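2-CYS peroxiredoxin (PDB 2H01) probably reduces hydrogen peroxide and organic hydroperoxides to water and alcohols, as a thiol-specific peroxidase of the thioredoxin-fold peroxiredoxin family. Local coordinates at residues 37-41 against 119-123. Residue numbers count along the deposited sequence, not the author numbering.
Sequences YFYPL and VALRA
Segments 37-41 and 119-123 run antiparallel, 153° apart end to end. They pair strand 33-38 with strand 119-127 in the central sheet of the thioredoxin fold. Residues 37-39 are extended; Pro40 (phi/psi -56/-67) departs from this. Phe38 and Ala123 form a hydrogen-bonded antiparallel pair, CA to CA 5.1 Å. Phe38 N donates to Ala123 O at 2.9 Å. The return bond, Ala123 N to Phe38 O, is weak at 3.4 Å. Two CA-H...O contacts add to these acceptors: Tyr37 CA to Ala123 O, 3.0 Å, and Arg122 CA to Phe38 O, 3.2 Å. Tyr37 and Tyr39 also bond by backbone to Cys71 of strand 66-72, and Leu121 to Val113.

Toward Leu41 and Val119 no further direct N-H...O bond joins the segments. Pro40 CA faces Ala120 CA at 4.8 Å. Pro40 N lies 3.4 Å from Ala120 O, but has no hydrogen to share. Pro40 CA makes a third CA-H...O contact, to Ala120 O at 3.3 Å. One water donates to Pro40 O (2.7 Å) and accepts from Ala120 N (2.9 Å).

Phe38 (chi1 m) sets CD2 3.8 Å from Ala120 CB. Leu41 CD2 meets Val119 CG1 at 3.4 Å. The Arg122 guanidinium lays one face over Pro40 CD. Arg122 NE makes a long, weak ion pair with Glu50. Tyr39 OH is hydrogen-bonded to Asp42. Past Phe38-Ala123, water and apolar contact thus hold the segments, with Arg122's side chain about 8 Å from that of Cys47, the predicted peroxidatic cysteine.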
loop_
_atom_site.group_PDB
_atom_site.type_symbol
_atom_site.label_atom_id
_atom_site.label_comp_id
_atom_site.label_asym_id
_atom_site.label_seq_id
_atom_site.Cartn_x
_atom_site.Cartn_y
_atom_site.Cartn_z
ATOM N N TYR A 37 -1.578 0.683 -0.387
ATOM C CA TYR A 37 -2.240 0.880 -1.670
ATOM C C TYR A 37 -3.753 0.866 -1.524
ATOM O O TYR A 37 -4.294 0.208 -0.637
ATOM C CB TYR A 37 -1.793 -0.181 -2.695
ATOM C CG TYR A 37 -2.265 -1.601 -2.427
ATOM C CD1 TYR A 37 -1.516 -2.473 -1.642
ATOM C CD2 TYR A 37 -3.453 -2.073 -2.981
ATOM C CE1 TYR A 37 -1.927 -3.792 -1.417
ATOM C CE2 TYR A 37 -3.886 -3.384 -2.759
ATOM C CZ TYR A 37 -3.114 -4.237 -1.979
ATOM O OH TYR A 37 -3.530 -5.530 -1.782
ATOM N N PHE A 38 -4.433 1.602 -2.398
ATOM C CA PHE A 38 -5.890 1.693 -2.361
ATOM C C PHE A 38 -6.590 1.157 -3.605
ATOM O O PHE A 38 -6.102 1.289 -4.723
ATOM C CB PHE A 38 -6.351 3.152 -2.196
ATOM C CG PHE A 38 -6.010 3.765 -0.873
ATOM C CD1 PHE A 38 -4.761 4.334 -0.654
ATOM C CD2 PHE A 38 -6.944 3.779 0.160
ATOM C CE1 PHE A 38 -4.438 4.916 0.584
ATOM C CE2 PHE A 38 -6.637 4.354 1.404
ATOM C CZ PHE A 38 -5.377 4.925 1.612
ATOM N N TYR A 39 -7.743 0.542 -3.403
ATOM C CA TYR A 39 -8.546 0.078 -4.522
ATOM C C TYR A 39 -9.988 0.421 -4.128
ATOM O O TYR A 39 -10.306 0.530 -2.949
ATOM C CB TYR A 39 -8.349 -1.420 -4.792
ATOM C CG TYR A 39 -8.680 -2.348 -3.650
ATOM C CD1 TYR A 39 -7.770 -2.565 -2.615
ATOM C CD2 TYR A 39 -9.909 -3.024 -3.610
ATOM C CE1 TYR A 39 -8.069 -3.427 -1.571
ATOM C CE2 TYR A 39 -10.222 -3.885 -2.568
ATOM C CZ TYR A 39 -9.296 -4.083 -1.554
ATOM O OH TYR A 39 -9.595 -4.931 -0.524
ATOM N N PRO A 40 -10.865 0.632 -5.118
ATOM C CA PRO A 40 -12.270 0.976 -4.883
ATOM C C PRO A 40 -13.076 0.019 -4.006
ATOM O O PRO A 40 -13.497 0.363 -2.900
ATOM C CB PRO A 40 -12.854 1.049 -6.298
ATOM C CG PRO A 40 -11.677 1.402 -7.157
ATOM C CD PRO A 40 -10.575 0.557 -6.563
ATOM N N LEU A 41 -13.285 -1.190 -4.513
ATOM C CA LEU A 41 -14.118 -2.155 -3.817
ATOM C C LEU A 41 -13.762 -3.612 -3.986
ATOM O O LEU A 41 -13.035 -4.008 -4.895
ATOM C CB LEU A 41 -15.564 -2.000 -4.288
ATOM C CG LEU A 41 -16.253 -0.649 -4.137
ATOM C CD1 LEU A 41 -17.520 -0.640 -4.981
ATOM C CD2 LEU A 41 -16.558 -0.390 -2.667
ATOM N N VAL A 119 -15.893 5.651 -2.719
ATOM C CA VAL A 119 -14.795 4.696 -2.708
ATOM C C VAL A 119 -13.440 5.363 -2.907
ATOM O O VAL A 119 -13.349 6.524 -3.303
ATOM C CB VAL A 119 -14.979 3.628 -3.799
ATOM C CG1 VAL A 119 -16.285 2.873 -3.572
ATOM C CG2 VAL A 119 -14.966 4.288 -5.176
ATOM N N ALA A 120 -12.388 4.609 -2.632
ATOM C CA ALA A 120 -11.044 5.125 -2.781
ATOM C C ALA A 120 -10.560 4.963 -4.212
ATOM O O ALA A 120 -10.925 4.009 -4.897
ATOM C CB ALA A 120 -10.095 4.404 -1.827
ATOM N N LEU A 121 -9.760 5.920 -4.662
ATOM C CA LEU A 121 -9.175 5.877 -5.992
ATOM C C LEU A 121 -7.924 5.007 -5.874
ATOM O O LEU A 121 -7.327 4.908 -4.794
ATOM C CB LEU A 121 -8.774 7.285 -6.433
ATOM C CG LEU A 121 -9.920 8.287 -6.624
ATOM C CD1 LEU A 121 -9.381 9.690 -6.521
ATOM C CD2 LEU A 121 -10.602 8.059 -7.983
ATOM N N ARG A 122 -7.535 4.373 -6.974
ATOM C CA ARG A 122 -6.337 3.535 -6.992
ATOM C C ARG A 122 -5.086 4.378 -6.695
ATOM O O ARG A 122 -4.878 5.419 -7.315
ATOM C CB ARG A 122 -6.199 2.858 -8.355
ATOM C CG ARG A 122 -7.175 1.699 -8.590
ATOM C CD ARG A 122 -7.024 1.148 -9.996
ATOM N NE ARG A 122 -7.808 -0.068 -10.211
ATOM C CZ ARG A 122 -9.137 -0.109 -10.304
ATOM N NH1 ARG A 122 -9.854 1.004 -10.207
ATOM N NH2 ARG A 122 -9.754 -1.269 -10.488
ATOM N N ALA A 123 -4.264 3.929 -5.746
ATOM C CA ALA A 123 -3.052 4.661 -5.392
ATOM C C ALA A 123 -1.998 3.809 -4.676
ATOM O O ALA A 123 -2.340 2.916 -3.887
ATOM C CB ALA A 123 -3.418 5.862 -4.518
HETATM O O HOH W 1 -12.129 2.051 -1.312
#